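Long-range contact in tubulin binding cofactor C (Leishmania major, PDB 5AJ8), which belongs to the tubulin-binding cofactor C family of chaperones and probably acts in tubulin folding, the chain here being its C-terminal domain: residues G10-F22 with S26-A38. The protein carries 1 engineered substitution. Residues are numbered along the deposited sequence; the frame is centred on the assembly and turned at random. Where two conformers were deposited one is given.
Sequences GNVYGPSTGTDLF and SKGVFINGCADCA
The Tyr13 ring turns an edge to Val29 and Phe30: Val29 CG1, 4.0 Å from Tyr13 CE1, and Phe30 O lie near the ring plane, while Ile31 CG1 comes at the ring obliquely. In that same plane a water sits 2.8 Å from Tyr13 OH; it accepts from Asn11 ND2 and also hydrogen-bonds Ser26 OG, linking the three. Tyr13 shares its face of the sheet with Asn11, Val29 and Ile31, and CG beside the backbone N (chi1 -63°) swings the ring toward Val29 and the water. On the other face, the edge of the Phe30 ring meets Asn11 O and Gly10 CA, and Val12 CG2 packs 4.1 Å from Phe30 CB. Between the faces runs a parallel ladder, in which Phe30 N to Asn11 O and Tyr13 N to Phe30 O, each 2.8 Å, point almost straight at their carbonyls. The ladder is interrupted at Gly14 and cis-Pro15, then resumes with Ala35 N to Ser16 O, 3.0 Å. At the corner, Asp20 OD1 takes Ala38 N at 3.1 Å from above the carboxylate plane, and Leu21 N bonds Ala38 O, starting the second sheet. Leu21 CD1 packs against Cys34 SG, 3.8 Å away. Strands 11-17 and 28-35 thus stack in one parallel sheet, 21-23 and 38-41 in the next, as successive coils of the right-handed beta-helix known from C-CAP/cofactor C domains.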
ATOM      1  N   GLY A  10      -8.568   8.110  11.630  1.00 46.32           N
ATOM      2  CA  GLY A  10      -8.536   8.368  10.159  1.00 43.14           C
ATOM      3  C   GLY A  10      -7.518   9.441   9.805  1.00 38.15           C
ATOM      4  O   GLY A  10      -7.878  10.607   9.661  1.00 43.52           O
ATOM      5  N   ASN A  11      -6.251   9.042   9.674  1.00 30.75           N
ATOM      6  CA  ASN A  11      -5.164   9.981   9.368  1.00 27.33           C
ATOM      7  C   ASN A  11      -5.129  10.361   7.896  1.00 23.91           C
ATOM      8  O   ASN A  11      -5.192   9.493   7.031  1.00 21.34           O
ATOM      9  CB  ASN A  11      -3.816   9.380   9.768  1.00 29.09           C
ATOM     10  CG  ASN A  11      -3.631   9.313  11.276  1.00 32.99           C
ATOM     11  OD1 ASN A  11      -3.999  10.234  12.019  1.00 32.89           O
ATOM     12  ND2 ASN A  11      -3.034   8.225  11.732  1.00 33.88           N
ATOM     13  N   VAL A  12      -5.037  11.657   7.623  1.00 21.92           N
ATOM     14  CA  VAL A  12      -4.980  12.178   6.259  1.00 20.27           C
ATOM     15  C   VAL A  12      -3.546  12.644   5.958  1.00 20.08           C
ATOM     16  O   VAL A  12      -2.945  13.349   6.782  1.00 20.06           O
ATOM     17  CB  VAL A  12      -5.932  13.365   6.071  1.00 21.99           C
ATOM     18  CG1 VAL A  12      -5.833  13.923   4.653  1.00 22.17           C
ATOM     19  CG2 VAL A  12      -7.367  12.967   6.392  1.00 22.20           C
ATOM     20  N   TYR A  13      -3.024  12.265   4.797  1.00 17.38           N
ATOM     21  CA  TYR A  13      -1.666  12.615   4.374  1.00 18.17           C
ATOM     22  C   TYR A  13      -1.681  13.220   2.975  1.00 18.32           C
ATOM     23  O   TYR A  13      -2.621  13.032   2.222  1.00 17.20           O
ATOM     24  CB  TYR A  13      -0.759  11.395   4.314  1.00 17.41           C
ATOM     25  CG  TYR A  13      -0.556  10.716   5.647  1.00 17.94           C
ATOM     26  CD1 TYR A  13      -1.463   9.753   6.082  1.00 17.47           C
ATOM     27  CD2 TYR A  13       0.508  11.046   6.467  1.00 18.05           C
ATOM     28  CE1 TYR A  13      -1.304   9.122   7.301  1.00 17.72           C
ATOM     29  CE2 TYR A  13       0.682  10.418   7.698  1.00 19.20           C
ATOM     30  CZ  TYR A  13      -0.235   9.465   8.117  1.00 18.39           C
ATOM     31  OH  TYR A  13      -0.087   8.821   9.314  1.00 18.06           O
ATOM     32  N   GLY A  14      -0.607  13.924   2.654  1.00 19.07           N
ATOM     33  CA  GLY A  14      -0.483  14.693   1.419  1.00 20.15           C
ATOM     34  C   GLY A  14      -1.337  15.954   1.425  1.00 22.28           C
ATOM     35  O   GLY A  14      -2.010  16.259   2.424  1.00 22.03           O
ATOM     36  N   PRO A  15      -1.318  16.705   0.312  1.00 22.72           N
ATOM     37  CA  PRO A  15      -0.521  16.466  -0.881  1.00 22.59           C
ATOM     38  C   PRO A  15       0.949  16.734  -0.650  1.00 23.11           C
ATOM     39  O   PRO A  15       1.314  17.519   0.212  1.00 23.29           O
ATOM     40  CB  PRO A  15      -1.096  17.463  -1.902  1.00 24.23           C
ATOM     41  CG  PRO A  15      -1.758  18.503  -1.093  1.00 25.50           C
ATOM     42  CD  PRO A  15      -2.306  17.772   0.099  1.00 24.81           C
ATOM     43  N   SER A  16       1.768  16.054  -1.432  1.00 24.53           N
ATOM     44  CA  SER A  16       3.201  16.086  -1.309  1.00 28.29           C
ATOM     45  C   SER A  16       3.823  15.563  -2.603  1.00 27.79           C
ATOM     46  O   SER A  16       3.312  14.619  -3.190  1.00 30.91           O
ATOM     47  CB  SER A  16       3.611  15.199  -0.137  1.00 32.30           C
ATOM     48  OG  SER A  16       5.008  15.208   0.035  1.00 37.21           O
ATOM     49  N   THR A  17       4.921  16.174  -3.035  0.60 27.82           N
ATOM     50  CA  THR A  17       5.596  15.801  -4.274  0.60 28.26           C
ATOM     51  C   THR A  17       7.092  15.637  -4.036  0.60 27.97           C
ATOM     52  O   THR A  17       7.716  16.504  -3.442  0.60 32.60           O
ATOM     53  CB  THR A  17       5.367  16.868  -5.381  0.60 29.31           C
ATOM     54  OG1 THR A  17       3.986  16.879  -5.761  0.60 31.74           O
ATOM     55  CG2 THR A  17       6.202  16.577  -6.628  0.60 28.70           C
ATOM     56  N   GLY A  18       7.660  14.530  -4.499  1.00 26.00           N
ATOM     57  CA  GLY A  18       9.107  14.372  -4.555  1.00 27.56           C
ATOM     58  C   GLY A  18       9.822  13.990  -3.272  1.00 31.88           C
ATOM     59  O   GLY A  18      11.050  13.965  -3.262  1.00 30.39           O
ATOM     60  N   THR A  19       9.072  13.713  -2.198  1.00 30.79           N
ATOM     61  CA  THR A  19       9.613  13.386  -0.872  1.00 32.08           C
ATOM     62  C   THR A  19       9.013  12.049  -0.435  1.00 31.08           C
ATOM     63  O   THR A  19       7.782  11.911  -0.366  1.00 29.73           O
ATOM     64  CB  THR A  19       9.215  14.426   0.210  1.00 35.73           C
ATOM     65  OG1 THR A  19       9.604  15.736  -0.194  1.00 43.36           O
ATOM     66  CG2 THR A  19       9.887  14.128   1.565  1.00 38.80           C
ATOM     67  N   ASP A  20       9.871  11.081  -0.113  1.00 26.82           N
ATOM     68  CA  ASP A  20       9.413   9.814   0.412  1.00 24.72           C
ATOM     69  C   ASP A  20       8.603   9.991   1.700  1.00 21.57           C
ATOM     70  O   ASP A  20       8.966  10.796   2.552  1.00 26.02           O
ATOM     71  CB  ASP A  20      10.583   8.851   0.587  1.00 25.28           C
ATOM     72  CG  ASP A  20      11.171   8.393  -0.769  1.00 29.17           C
ATOM     73  OD1 ASP A  20      10.688   8.868  -1.848  1.00 28.46           O
ATOM     74  OD2 ASP A  20      12.108   7.556  -0.755  1.00 27.29           O
ATOM     75  N   LEU A  21       7.470   9.294   1.803  1.00 18.99           N
ATOM     76  CA  LEU A  21       6.563   9.416   2.972  1.00 18.61           C
ATOM     77  C   LEU A  21       6.594   8.158   3.851  1.00 16.55           C
ATOM     78  O   LEU A  21       6.703   7.039   3.335  1.00 15.70           O
ATOM     79  CB  LEU A  21       5.131   9.679   2.525  1.00 19.03           C
ATOM     80  CG  LEU A  21       4.903  10.891   1.624  1.00 21.80           C
ATOM     81  CD1 LEU A  21       3.407  11.008   1.370  1.00 23.71           C
ATOM     82  CD2 LEU A  21       5.450  12.165   2.255  1.00 24.53           C
ATOM     83  N   PHE A  22       6.502   8.360   5.163  1.00 15.29           N
ATOM     84  CA  PHE A  22       6.525   7.279   6.140  1.00 15.16           C
ATOM     85  C   PHE A  22       5.233   7.338   6.963  1.00 14.96           C
ATOM     86  O   PHE A  22       5.053   8.212   7.789  1.00 16.25           O
ATOM     87  CB  PHE A  22       7.779   7.373   7.006  1.00 15.81           C
ATOM     88  CG  PHE A  22       9.060   7.255   6.207  1.00 16.01           C
ATOM     89  CD1 PHE A  22       9.446   6.038   5.685  1.00 15.24           C
ATOM     90  CD2 PHE A  22       9.847   8.362   5.942  1.00 17.60           C
ATOM     91  CE1 PHE A  22      10.601   5.914   4.939  1.00 15.76           C
ATOM     92  CE2 PHE A  22      11.018   8.255   5.170  1.00 17.55           C
ATOM     93  CZ  PHE A  22      11.395   7.026   4.676  1.00 16.53           C
ATOM     94  N   SER A  26      -2.015   2.732  12.135  1.00 16.91           N
ATOM     95  CA  SER A  26      -3.218   3.376  12.646  1.00 16.80           C
ATOM     96  C   SER A  26      -4.398   2.534  12.214  1.00 17.02           C
ATOM     97  O   SER A  26      -4.196   1.497  11.595  1.00 14.67           O
ATOM     98  CB  SER A  26      -3.344   4.805  12.077  1.00 17.17           C
ATOM     99  OG  SER A  26      -3.746   4.793  10.713  1.00 16.37           O
ATOM    100  N   LYS A  27      -5.624   2.995  12.485  1.00 18.95           N
ATOM    101  CA  LYS A  27      -6.835   2.261  12.100  1.00 20.79           C
ATOM    102  C   LYS A  27      -7.431   2.711  10.759  1.00 19.97           C
ATOM    103  O   LYS A  27      -8.512   2.248  10.377  1.00 18.93           O
ATOM    104  CB  LYS A  27      -7.922   2.415  13.173  1.00 24.14           C
ATOM    105  CG  LYS A  27      -7.479   2.094  14.596  1.00 28.92           C
ATOM    106  CD  LYS A  27      -7.510   0.612  14.864  1.00 35.09           C
ATOM    107  CE  LYS A  27      -7.572   0.298  16.351  1.00 42.89           C
ATOM    108  NZ  LYS A  27      -7.516  -1.175  16.587  1.00 49.20           N
ATOM    109  N   GLY A  28      -6.771   3.630  10.058  1.00 19.65           N
ATOM    110  CA  GLY A  28      -7.303   4.157   8.798  1.00 18.66           C
ATOM    111  C   GLY A  28      -6.429   5.271   8.254  1.00 18.07           C
ATOM    112  O   GLY A  28      -5.925   6.089   9.014  1.00 17.95           O
ATOM    113  N   VAL A  29      -6.205   5.265   6.945  1.00 16.37           N
ATOM    114  CA  VAL A  29      -5.482   6.336   6.286  1.00 16.41           C
ATOM    115  C   VAL A  29      -6.149   6.797   4.988  1.00 16.32           C
ATOM    116  O   VAL A  29      -6.839   6.029   4.278  1.00 14.68           O
ATOM    117  CB  VAL A  29      -3.973   6.015   6.034  1.00 16.07           C
ATOM    118  CG1 VAL A  29      -3.275   5.664   7.332  1.00 16.91           C
ATOM    119  CG2 VAL A  29      -3.792   4.889   5.041  1.00 16.11           C
ATOM    120  N   PHE A  30      -5.930   8.077   4.703  0.70 17.03           N
ATOM    121  CA  PHE A  30      -6.342   8.730   3.474  0.70 18.01           C
ATOM    122  C   PHE A  30      -5.118   9.444   2.950  0.70 17.19           C
ATOM    123  O   PHE A  30      -4.550  10.263   3.658  0.70 16.64           O
ATOM    124  CB  PHE A  30      -7.395   9.817   3.753  0.70 20.29           C
ATOM    125  CG  PHE A  30      -8.701   9.289   4.252  0.70 21.30           C
ATOM    126  CD1 PHE A  30      -8.908   9.128   5.617  0.70 22.44           C
ATOM    127  CD2 PHE A  30      -9.726   8.943   3.365  0.70 21.49           C
ATOM    128  CE1 PHE A  30     -10.113   8.641   6.096  0.70 22.98           C
ATOM    129  CE2 PHE A  30     -10.933   8.452   3.841  0.70 21.59           C
ATOM    130  CZ  PHE A  30     -11.125   8.302   5.204  0.70 22.54           C
ATOM    131  N   ILE A  31      -4.740   9.159   1.711  1.00 16.57           N
ATOM    132  CA  ILE A  31      -3.586   9.783   1.086  1.00 17.00           C
ATOM    133  C   ILE A  31      -4.063  10.472  -0.199  1.00 18.36           C
ATOM    134  O   ILE A  31      -4.602   9.818  -1.110  1.00 18.71           O
ATOM    135  CB  ILE A  31      -2.504   8.764   0.738  1.00 16.51           C
ATOM    136  CG1 ILE A  31      -2.020   8.052   1.995  1.00 17.46           C
ATOM    137  CG2 ILE A  31      -1.320   9.456   0.073  1.00 17.90           C
ATOM    138  CD1 ILE A  31      -1.279   6.775   1.722  1.00 16.64           C
ATOM    139  N   ASN A  32      -3.899  11.785  -0.242  1.00 19.09           N
ATOM    140  CA  ASN A  32      -4.436  12.605  -1.311  1.00 22.71           C
ATOM    141  C   ASN A  32      -3.337  13.417  -1.975  1.00 22.19           C
ATOM    142  O   ASN A  32      -2.573  14.101  -1.305  1.00 21.42           O
ATOM    143  CB  ASN A  32      -5.491  13.544  -0.737  1.00 27.87           C
ATOM    144  CG  ASN A  32      -6.165  14.389  -1.794  1.00 34.64           C
ATOM    145  OD1 ASN A  32      -6.398  15.582  -1.573  1.00 49.25           O
ATOM    146  ND2 ASN A  32      -6.466  13.801  -2.955  1.00 35.41           N
ATOM    147  N   GLY A  33      -3.273  13.323  -3.293  1.00 21.63           N
ATOM    148  CA  GLY A  33      -2.508  14.249  -4.103  1.00 23.28           C
ATOM    149  C   GLY A  33      -1.007  14.141  -3.960  1.00 23.85           C
ATOM    150  O   GLY A  33      -0.334  15.151  -3.971  1.00 24.27           O
ATOM    151  N   CYS A  34      -0.482  12.924  -3.844  1.00 21.66           N
ATOM    152  CA  CYS A  34       0.968  12.725  -3.782  1.00 21.04           C
ATOM    153  C   CYS A  34       1.515  12.316  -5.157  1.00 20.66           C
ATOM    154  O   CYS A  34       0.843  11.614  -5.925  1.00 18.78           O
ATOM    155  CB  CYS A  34       1.313  11.674  -2.735  1.00 21.41           C
ATOM    156  SG  CYS A  34       0.819  12.151  -1.096  1.00 22.43           S
ATOM    157  N   ALA A  35       2.740  12.744  -5.440  1.00 18.94           N
ATOM    158  CA  ALA A  35       3.384  12.500  -6.738  1.00 17.77           C
ATOM    159  C   ALA A  35       4.886  12.308  -6.617  1.00 16.82           C
ATOM    160  O   ALA A  35       5.514  12.886  -5.729  1.00 15.90           O
ATOM    161  CB  ALA A  35       3.080  13.637  -7.711  1.00 17.76           C
ATOM    162  N   ASP A  36       5.437  11.462  -7.497  1.00 17.35           N
ATOM    163  CA  ASP A  36       6.885  11.324  -7.673  1.00 18.20           C
ATOM    164  C   ASP A  36       7.564  10.980  -6.347  1.00 19.06           C
ATOM    165  O   ASP A  36       8.490  11.659  -5.907  1.00 19.59           O
ATOM    166  CB  ASP A  36       7.491  12.636  -8.207  1.00 19.46           C
ATOM    167  CG  ASP A  36       6.780  13.162  -9.462  1.00 20.98           C
ATOM    168  OD1 ASP A  36       6.169  12.384 -10.226  1.00 20.10           O
ATOM    169  OD2 ASP A  36       6.847  14.385  -9.696  1.00 25.85           O
ATOM    170  N   CYS A  37       7.093   9.946  -5.686  1.00 18.49           N
ATOM    171  CA  CYS A  37       7.723   9.544  -4.431  1.00 19.10           C
ATOM    172  C   CYS A  37       7.435   8.091  -4.095  1.00 16.71           C
ATOM    173  O   CYS A  37       6.671   7.432  -4.786  1.00 14.94           O
ATOM    174  CB  CYS A  37       7.292  10.457  -3.284  1.00 20.52           C
ATOM    175  SG  CYS A  37       5.546  10.415  -2.872  1.00 19.66           S
ATOM    176  N   ALA A  38       8.112   7.615  -3.052  1.00 15.39           N
ATOM    177  CA  ALA A  38       7.875   6.315  -2.493  1.00 14.26           C
ATOM    178  C   ALA A  38       7.123   6.525  -1.202  1.00 14.10           C
ATOM    179  O   ALA A  38       7.451   7.430  -0.420  1.00 15.23           O
ATOM    180  CB  ALA A  38       9.193   5.596  -2.233  1.00 14.22           C
TER
HETATM  181  O   HOH W   1      -1.424   6.448  10.036  1.00 18.51           O